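PDB 4HZ2: glutathione S-transferase domain from Xanthobacter autotrophicus, which binds glutathione between a thioredoxin-like domain and an all-helical domain and probably acts as a glutathione S-transferase. Local coordinates for residues B[129-134]-B[146-150]; B[99-103]-B[176-181]; B[168-172]-B[206-210]. All coordinates share one frame; numbering follows the deposited sequence.

Contact 1 (B[129-134]-B[146-150])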
loop_
_atom_site.group_PDB
_atom_site.type_symbol
_atom_site.label_atom_id
_atom_site.label_comp_id
_atom_site.label_asym_id
_atom_site.label_seq_id
_atom_site.Cartn_x
_atom_site.Cartn_y
_atom_site.Cartn_z
ATOM N N VAL B 129 -2.237 -11.605 7.662
ATOM C CA VAL B 129 -1.645 -11.782 8.981
ATOM C C VAL B 129 -2.389 -12.826 9.831
ATOM O O VAL B 129 -1.754 -13.694 10.442
ATOM C CB VAL B 129 -1.502 -10.437 9.714
ATOM C CG1 VAL B 129 -1.018 -10.644 11.153
ATOM C CG2 VAL B 129 -0.550 -9.533 8.925
ATOM N N ALA B 130 -3.721 -12.765 9.868
ATOM C CA ALA B 130 -4.484 -13.763 10.627
ATOM C C ALA B 130 -4.252 -15.180 10.085
ATOM O O ALA B 130 -4.088 -16.130 10.852
ATOM C CB ALA B 130 -5.977 -13.438 10.633
ATOM N N ARG B 131 -4.238 -15.324 8.763
ATOM C CA ARG B 131 -3.919 -16.629 8.147
ATOM C C ARG B 131 -2.512 -17.118 8.567
ATOM O O ARG B 131 -2.308 -18.298 8.891
ATOM C CB ARG B 131 -4.056 -16.581 6.624
ATOM C CG ARG B 131 -3.395 -17.754 5.881
ATOM C CD ARG B 131 -3.836 -17.677 4.432
ATOM N NE ARG B 131 -3.317 -18.689 3.511
ATOM C CZ ARG B 131 -2.159 -18.594 2.866
ATOM N NH1 ARG B 131 -1.350 -17.558 3.125
ATOM N NH2 ARG B 131 -1.800 -19.537 1.978
ATOM N N TYR B 132 -1.551 -16.196 8.575
ATOM C CA TYR B 132 -0.195 -16.512 8.978
ATOM C C TYR B 132 -0.120 -16.991 10.435
ATOM O O TYR B 132 0.428 -18.055 10.746
ATOM C CB TYR B 132 0.697 -15.300 8.758
ATOM C CG TYR B 132 2.149 -15.569 9.053
ATOM C CD1 TYR B 132 2.922 -16.324 8.177
ATOM C CD2 TYR B 132 2.742 -15.088 10.205
ATOM C CE1 TYR B 132 4.254 -16.576 8.445
ATOM C CE2 TYR B 132 4.068 -15.341 10.486
ATOM C CZ TYR B 132 4.818 -16.083 9.601
ATOM O OH TYR B 132 6.137 -16.328 9.878
ATOM N N LEU B 133 -0.756 -16.234 11.333
ATOM C CA LEU B 133 -0.698 -16.566 12.753
ATOM C C LEU B 133 -1.482 -17.833 13.098
ATOM O O LEU B 133 -1.011 -18.629 13.897
ATOM C CB LEU B 133 -1.167 -15.400 13.630
ATOM C CG LEU B 133 -0.384 -14.090 13.484
ATOM C CD1 LEU B 133 -1.047 -12.981 14.294
ATOM C CD2 LEU B 133 1.085 -14.253 13.885
ATOM N N LYS B 134 -2.670 -18.013 12.504
ATOM C CA LYS B 134 -3.551 -19.161 12.817
ATOM C C LYS B 134 -3.166 -20.453 12.103
ATOM O O LYS B 134 -3.131 -21.537 12.705
ATOM C CB LYS B 134 -4.991 -18.872 12.426
ATOM C CG LYS B 134 -5.711 -17.837 13.256
ATOM C CD LYS B 134 -7.090 -17.624 12.656
ATOM C CE LYS B 134 -7.856 -16.565 13.417
ATOM N NZ LYS B 134 -8.395 -17.120 14.692
ATOM N N ARG B 146 -4.086 -8.945 18.905
ATOM C CA ARG B 146 -3.875 -8.800 17.474
ATOM C C ARG B 146 -4.977 -9.494 16.672
ATOM O O ARG B 146 -5.533 -8.915 15.737
ATOM C CB ARG B 146 -2.503 -9.338 17.060
ATOM C CG ARG B 146 -2.392 -9.584 15.571
ATOM C CD ARG B 146 -1.017 -9.209 15.073
ATOM N NE ARG B 146 -0.817 -7.771 15.132
ATOM C CZ ARG B 146 -0.002 -7.113 14.318
ATOM N NH1 ARG B 146 0.650 -7.786 13.389
ATOM N NH2 ARG B 146 0.146 -5.796 14.418
ATOM N N LEU B 147 -5.296 -10.734 17.033
ATOM C CA LEU B 147 -6.262 -11.507 16.251
ATOM C C LEU B 147 -7.699 -10.993 16.344
ATOM O O LEU B 147 -8.448 -11.103 15.379
ATOM C CB LEU B 147 -6.179 -12.999 16.584
ATOM C CG LEU B 147 -5.009 -13.706 15.884
ATOM C CD1 LEU B 147 -4.917 -15.154 16.346
ATOM C CD2 LEU B 147 -5.053 -13.612 14.344
ATOM N N ALA B 148 -8.094 -10.425 17.482
ATOM C CA ALA B 148 -9.449 -9.891 17.590
ATOM C C ALA B 148 -9.575 -8.651 16.711
ATOM O O ALA B 148 -10.589 -8.441 16.032
ATOM C CB ALA B 148 -9.778 -9.554 19.037
ATOM N N ASP B 149 -8.531 -7.830 16.725
ATOM C CA ASP B 149 -8.464 -6.667 15.869
ATOM C C ASP B 149 -8.498 -7.086 14.401
ATOM O O ASP B 149 -9.206 -6.480 13.589
ATOM C CB ASP B 149 -7.182 -5.897 16.157
ATOM C CG ASP B 149 -7.153 -4.543 15.475
ATOM O OD1 ASP B 149 -8.016 -3.693 15.798
ATOM O OD2 ASP B 149 -6.272 -4.333 14.609
ATOM N N CYS B 150 -7.734 -8.129 14.066
ATOM C CA CYS B 150 -7.732 -8.678 12.708
ATOM C C CYS B 150 -9.096 -9.132 12.277
ATOM O O CYS B 150 -9.504 -8.899 11.143
ATOM C CB CYS B 150 -6.817 -9.887 12.603
ATOM S SG CYS B 150 -5.114 -9.438 12.265
#
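The guanidinium of Arg146 is the flat group of this interface, and it meets Val129 obliquely, with NH1 4.0 Å from the CG1 methyl. Arg146 is poorly ordered, so its far end deserves less weight than its stem. The chain starts out with CG trans to its own nitrogen (chi1 163°), a direction that carries CG and CD past Leu133; CD comes to 3.9 Å from the Leu133 CD1 methyl, the two side chains crossing at about a right angle.

The centre belongs to Leu147. Its CD2 methyl drops onto the small Ala130, 3.8 Å from CA and equally close to CB, and on its flank it reaches Leu133 CD1 at 4.1 Å. These residues sit on the neighbouring, roughly antiparallel helices 107-137 and 144-165, a pair that belongs to the all-helical C-terminal domain of the glutathione transferase fold. Their short segments run 141° apart, with axes approaching to 10.2 Å and no hydrogen bond between them. One turn on from Leu147, Cys150 extends the apolar seam, its CB 4.1 Å from Ala130 CB and its SG near Val129 CG1.

At the rim Lys134 passes its aliphatic stem slantwise across Leu147, CG at CD1 and CE at CD2, while NZ goes on to a salt bridge with Asp194. Toward the active site, the side chain of Val129 is about 8 Å from a bound glutathione.

Contact 2 (B[99-103]-B[176-181])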
loop_
_atom_site.group_PDB
_atom_site.type_symbol
_atom_site.label_atom_id
_atom_site.label_comp_id
_atom_site.label_asym_id
_atom_site.label_seq_id
_atom_site.Cartn_x
_atom_site.Cartn_y
_atom_site.Cartn_z
ATOM N N THR B 99 -0.721 -5.258 -21.151
ATOM C CA THR B 99 -1.568 -6.453 -21.284
ATOM C C THR B 99 -3.006 -6.104 -20.854
ATOM O O THR B 99 -3.235 -5.077 -20.227
ATOM C CB THR B 99 -1.072 -7.632 -20.406
ATOM O OG1 THR B 99 -1.485 -7.451 -19.028
ATOM C CG2 THR B 99 0.440 -7.765 -20.489
ATOM N N PRO B 100 -3.979 -6.956 -21.200
ATOM C CA PRO B 100 -5.348 -6.665 -20.758
ATOM C C PRO B 100 -5.493 -6.723 -19.239
ATOM O O PRO B 100 -6.561 -6.354 -18.703
ATOM C CB PRO B 100 -6.185 -7.779 -21.405
ATOM C CG PRO B 100 -5.333 -8.349 -22.505
ATOM C CD PRO B 100 -3.898 -8.089 -22.147
ATOM N N TRP B 101 -4.460 -7.164 -18.515
ATOM C CA TRP B 101 -4.581 -7.190 -17.033
ATOM C C TRP B 101 -4.407 -5.792 -16.410
ATOM O O TRP B 101 -4.650 -5.608 -15.199
ATOM C CB TRP B 101 -3.556 -8.158 -16.409
ATOM C CG TRP B 101 -3.953 -9.569 -16.653
ATOM C CD1 TRP B 101 -3.519 -10.410 -17.665
ATOM C CD2 TRP B 101 -4.929 -10.300 -15.915
ATOM N NE1 TRP B 101 -4.163 -11.619 -17.569
ATOM C CE2 TRP B 101 -5.040 -11.576 -16.510
ATOM C CE3 TRP B 101 -5.709 -9.999 -14.793
ATOM C CZ2 TRP B 101 -5.898 -12.553 -16.015
ATOM C CZ3 TRP B 101 -6.565 -10.970 -14.298
ATOM C CH2 TRP B 101 -6.645 -12.240 -14.906
ATOM N N LEU B 102 -3.931 -4.816 -17.203
ATOM C CA LEU B 102 -3.737 -3.464 -16.674
ATOM C C LEU B 102 -4.253 -2.410 -17.650
ATOM O O LEU B 102 -3.668 -2.233 -18.731
ATOM C CB LEU B 102 -2.268 -3.187 -16.370
ATOM C CG LEU B 102 -1.973 -1.864 -15.656
ATOM C CD1 LEU B 102 -2.677 -1.732 -14.286
ATOM C CD2 LEU B 102 -0.479 -1.673 -15.475
ATOM N N PRO B 103 -5.348 -1.715 -17.290
ATOM C CA PRO B 103 -5.836 -0.663 -18.177
ATOM C C PRO B 103 -4.786 0.434 -18.349
ATOM O O PRO B 103 -3.949 0.634 -17.466
ATOM C CB PRO B 103 -7.065 -0.081 -17.439
ATOM C CG PRO B 103 -7.431 -1.102 -16.436
ATOM C CD PRO B 103 -6.200 -1.898 -16.106
ATOM N N PRO B 176 -11.669 -8.693 -15.708
ATOM C CA PRO B 176 -10.636 -8.905 -14.677
ATOM C C PRO B 176 -9.375 -8.060 -14.915
ATOM O O PRO B 176 -8.975 -7.828 -16.079
ATOM C CB PRO B 176 -10.278 -10.397 -14.830
ATOM C CG PRO B 176 -10.723 -10.771 -16.205
ATOM C CD PRO B 176 -11.868 -9.866 -16.583
ATOM N N THR B 177 -8.747 -7.639 -13.820
ATOM C CA THR B 177 -7.522 -6.841 -13.882
ATOM C C THR B 177 -6.622 -7.287 -12.747
ATOM O O THR B 177 -7.010 -8.153 -11.936
ATOM C CB THR B 177 -7.792 -5.319 -13.723
ATOM O OG1 THR B 177 -8.390 -5.087 -12.434
ATOM C CG2 THR B 177 -8.696 -4.762 -14.856
ATOM N N ILE B 178 -5.430 -6.684 -12.634
ATOM C CA ILE B 178 -4.575 -6.992 -11.478
ATOM C C ILE B 178 -5.211 -6.578 -10.145
ATOM O O ILE B 178 -4.766 -7.036 -9.087
ATOM C CB ILE B 178 -3.171 -6.363 -11.589
ATOM C CG1 ILE B 178 -3.238 -4.844 -11.727
ATOM C CG2 ILE B 178 -2.408 -7.000 -12.746
ATOM C CD1 ILE B 178 -1.880 -4.163 -11.547
ATOM N N ALA B 179 -6.225 -5.710 -10.169
ATOM C CA ALA B 179 -6.924 -5.447 -8.903
ATOM C C ALA B 179 -7.567 -6.741 -8.386
ATOM O O ALA B 179 -7.445 -7.066 -7.194
ATOM C CB ALA B 179 -7.956 -4.360 -9.086
ATOM N N ASP B 180 -8.234 -7.500 -9.272
ATOM C CA ASP B 180 -8.807 -8.779 -8.839
ATOM C C ASP B 180 -7.712 -9.723 -8.350
ATOM O O ASP B 180 -7.869 -10.400 -7.339
ATOM C CB ASP B 180 -9.657 -9.444 -9.924
ATOM C CG ASP B 180 -10.712 -8.516 -10.471
ATOM O OD1 ASP B 180 -11.789 -8.325 -9.827
ATOM O OD2 ASP B 180 -10.458 -7.891 -11.515
ATOM N N LEU B 181 -6.599 -9.813 -9.088
ATOM C CA LEU B 181 -5.505 -10.692 -8.664
ATOM C C LEU B 181 -4.981 -10.307 -7.265
ATOM O O LEU B 181 -4.801 -11.185 -6.415
ATOM C CB LEU B 181 -4.343 -10.676 -9.677
ATOM C CG LEU B 181 -4.625 -11.154 -11.108
ATOM C CD1 LEU B 181 -3.352 -11.177 -11.971
ATOM C CD2 LEU B 181 -5.277 -12.540 -11.078
#
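Trp101 overlaps Leu181 with the six-membered part of its indole: the CD1 methyl lies over one face, 4.2 Å from the ring centroid and 26° off the normal, a CH-pi contact displaced toward the rim. Leu181 CG approaches the same ring at CZ3, 3.7 Å away. At the edge, close to the ring plane, CE3 meets the peptide carbon of Thr177, and Pro176 CB comes obliquely to within 3.8 Å of CZ3. With CG trans to its carbonyl carbon (chi1 -73°), Trp101 can send its ring to Leu181 while its backbone oxygen faces Ile178. That oxygen takes the amide of Ile178, N to O 2.9 Å, with the donor lying in the carbonyl plane.

The acceptor thus meets an amide at the very start of helix 178-187, where Thr177 and Asp180 form a capping box, as is familiar from this helix in glutathione transferases. Thr177 OG1 accepts from Ala179 N, and Thr177 N donates to Asp180 OD2 at 2.9 Å, on the anti lone pair. Segment 99-103 lies in the loop between helix 88-96 and helix 107-137, which links the thioredoxin-like domain to the helical one. It makes a type I turn from Thr99 to Leu102, which also holds an ST turn, Thr99 OG1 accepting from Trp101 N at 3.0 Å. Cutting Trp101 back to an alanine would be likely to leave Leu181 and Pro176 without the ring they pack on, opening a gap between linker and helix. Beyond the indole, Leu102 CD1 touches Ile178 CD1 at 3.7 Å, and both side chains also rest on Leu93 and Ala96 of helix 88-96.

Contact 3 (B[168-172]-B[206-210])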
loop_
_atom_site.group_PDB
_atom_site.type_symbol
_atom_site.label_atom_id
_atom_site.label_comp_id
_atom_site.label_asym_id
_atom_site.label_seq_id
_atom_site.Cartn_x
_atom_site.Cartn_y
_atom_site.Cartn_z
ATOM N N GLU B 168 -21.200 -5.250 -9.239
ATOM C CA GLU B 168 -20.411 -5.493 -10.448
ATOM C C GLU B 168 -19.601 -6.769 -10.229
ATOM O O GLU B 168 -19.110 -6.991 -9.138
ATOM C CB GLU B 168 -19.433 -4.346 -10.696
ATOM C CG GLU B 168 -20.069 -3.020 -11.095
ATOM C CD GLU B 168 -20.781 -3.068 -12.441
ATOM O OE1 GLU B 168 -20.515 -3.999 -13.253
ATOM O OE2 GLU B 168 -21.614 -2.145 -12.705
ATOM N N PRO B 169 -19.456 -7.618 -11.260
ATOM C CA PRO B 169 -18.753 -8.899 -11.053
ATOM C C PRO B 169 -17.228 -8.796 -10.945
ATOM O O PRO B 169 -16.597 -9.750 -10.458
ATOM C CB PRO B 169 -19.141 -9.712 -12.301
ATOM C CG PRO B 169 -19.476 -8.674 -13.341
ATOM C CD PRO B 169 -20.176 -7.592 -12.549
ATOM N N TRP B 170 -16.653 -7.669 -11.383
ATOM C CA TRP B 170 -15.202 -7.434 -11.319
ATOM C C TRP B 170 -14.900 -6.174 -10.530
ATOM O O TRP B 170 -15.739 -5.275 -10.439
ATOM C CB TRP B 170 -14.635 -7.297 -12.742
ATOM C CG TRP B 170 -14.964 -8.466 -13.596
ATOM C CD1 TRP B 170 -15.836 -8.495 -14.662
ATOM C CD2 TRP B 170 -14.417 -9.799 -13.489
ATOM N NE1 TRP B 170 -15.868 -9.764 -15.216
ATOM C CE2 TRP B 170 -15.003 -10.579 -14.520
ATOM C CE3 TRP B 170 -13.511 -10.411 -12.613
ATOM C CZ2 TRP B 170 -14.711 -11.937 -14.687
ATOM C CZ3 TRP B 170 -13.204 -11.766 -12.793
ATOM C CH2 TRP B 170 -13.812 -12.512 -13.811
ATOM N N LEU B 171 -13.689 -6.069 -9.983
ATOM C CA LEU B 171 -13.344 -4.885 -9.185
ATOM C C LEU B 171 -13.283 -3.566 -9.999
ATOM O O LEU B 171 -13.584 -2.494 -9.468
ATOM C CB LEU B 171 -12.041 -5.088 -8.407
ATOM C CG LEU B 171 -12.180 -6.092 -7.244
ATOM C CD1 LEU B 171 -10.796 -6.306 -6.605
ATOM C CD2 LEU B 171 -13.211 -5.630 -6.204
ATOM N N VAL B 172 -12.914 -3.650 -11.275
ATOM C CA VAL B 172 -12.763 -2.459 -12.130
ATOM C C VAL B 172 -13.324 -2.705 -13.524
ATOM O O VAL B 172 -13.032 -3.741 -14.128
ATOM C CB VAL B 172 -11.276 -2.071 -12.306
ATOM C CG1 VAL B 172 -11.156 -0.862 -13.231
ATOM C CG2 VAL B 172 -10.645 -1.810 -10.946
ATOM N N TRP B 206 -17.320 -13.952 -6.484
ATOM C CA TRP B 206 -16.208 -13.337 -7.206
ATOM C C TRP B 206 -14.981 -14.250 -7.100
ATOM O O TRP B 206 -14.287 -14.486 -8.109
ATOM C CB TRP B 206 -15.930 -11.935 -6.637
ATOM C CG TRP B 206 -14.618 -11.365 -6.972
ATOM C CD1 TRP B 206 -14.288 -10.671 -8.104
ATOM C CD2 TRP B 206 -13.463 -11.369 -6.130
ATOM N NE1 TRP B 206 -12.948 -10.272 -8.033
ATOM C CE2 TRP B 206 -12.427 -10.684 -6.828
ATOM C CE3 TRP B 206 -13.191 -11.901 -4.863
ATOM C CZ2 TRP B 206 -11.132 -10.514 -6.282
ATOM C CZ3 TRP B 206 -11.902 -11.734 -4.312
ATOM C CH2 TRP B 206 -10.887 -11.044 -5.022
ATOM N N VAL B 207 -14.724 -14.801 -5.909
ATOM C CA VAL B 207 -13.631 -15.760 -5.765
ATOM C C VAL B 207 -13.786 -16.896 -6.795
ATOM O O VAL B 207 -12.831 -17.232 -7.512
ATOM C CB VAL B 207 -13.506 -16.339 -4.337
ATOM C CG1 VAL B 207 -12.588 -17.574 -4.338
ATOM C CG2 VAL B 207 -13.029 -15.264 -3.352
ATOM N N ASP B 208 -14.997 -17.437 -6.936
ATOM C CA ASP B 208 -15.210 -18.532 -7.893
ATOM C C ASP B 208 -14.990 -18.091 -9.342
ATOM O O ASP B 208 -14.446 -18.847 -10.163
ATOM C CB ASP B 208 -16.594 -19.163 -7.727
ATOM C CG ASP B 208 -16.756 -19.872 -6.381
ATOM O OD1 ASP B 208 -15.740 -20.281 -5.780
ATOM O OD2 ASP B 208 -17.910 -20.021 -5.913
ATOM N N ARG B 209 -15.433 -16.877 -9.663
ATOM C CA ARG B 209 -15.305 -16.290 -11.004
ATOM C C ARG B 209 -13.838 -16.120 -11.353
ATOM O O ARG B 209 -13.393 -16.458 -12.461
ATOM C CB ARG B 209 -16.027 -14.920 -10.980
ATOM C CG ARG B 209 -16.190 -14.140 -12.254
ATOM C CD ARG B 209 -16.986 -12.875 -11.923
ATOM N NE ARG B 209 -18.305 -13.208 -11.385
ATOM C CZ ARG B 209 -18.834 -12.734 -10.257
ATOM N NH1 ARG B 209 -18.205 -11.837 -9.500
ATOM N NH2 ARG B 209 -20.044 -13.149 -9.895
ATOM N N VAL B 210 -13.065 -15.602 -10.403
ATOM C CA VAL B 210 -11.637 -15.405 -10.663
ATOM C C VAL B 210 -10.958 -16.769 -10.795
ATOM O O VAL B 210 -10.156 -16.985 -11.721
ATOM C CB VAL B 210 -10.945 -14.546 -9.572
ATOM C CG1 VAL B 210 -9.433 -14.559 -9.776
ATOM C CG2 VAL B 210 -11.488 -13.120 -9.598
#
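Arg209 reaches from helix 201-211 to the loop that joins helices 144-165 and 178-187, a packing contact inside the C-terminal helical domain and away from the glutathione sites. Past CB, its CG lies 3.3 Å from CH2 of Trp170. CD comes next and sits over the face of the six-membered ring, 3.8 Å from the centroid and 15° off the normal, a CH-pi contact. The chain then bends (chi3 -60°), turning NE and CZ toward Pro169, whose CB covers one face of the guanidinium. That group stands nearly perpendicular to the indole plane, so the aliphatic stem rather than the flat charged end lies against Trp170. At the tip NH1 donates to Pro169 O at 2.8 Å. The bond is not straight, 135° at the hydrogen, and although it uses a lone pair in the carbonyl plane, the oxygen is tilted out of the guanidinium plane.

On the same helix Val210 CG2 meets the edge of Trp170 at CZ3. Leu171 CD1 packs at 4.2 Å from CZ2 of Trp206, whose NE1 is bonded to Asp180 OD1. The edge of Trp206 closes on the carbonyl that Arg209 holds: Pro169 O lies in the ring plane, 3.4 Å from Trp206 CD1.

All three contacts are partly buried, but their chemistry differs. Contact 1 is helix on helix, apolar in the middle with the aliphatic stems of a lysine and an arginine at its rim and no hydrogen bond across it. Contacts 2 and 3 each set a loop against a helix, with tryptophan rings and one hydrogen bond to a loop carbonyl. Contact 2 involves the interdomain linker, whereas contacts 1 and 3 stay within the helical domain, about 25 Å apart between centres. Contacts 2 and 3 touch: Asp180, part of the capping box of contact 2, also accepts from Leu171 N and so ties the two together, and Pro176 packs on Trp170. Contact 1 lies across the chain's centre from contact 2.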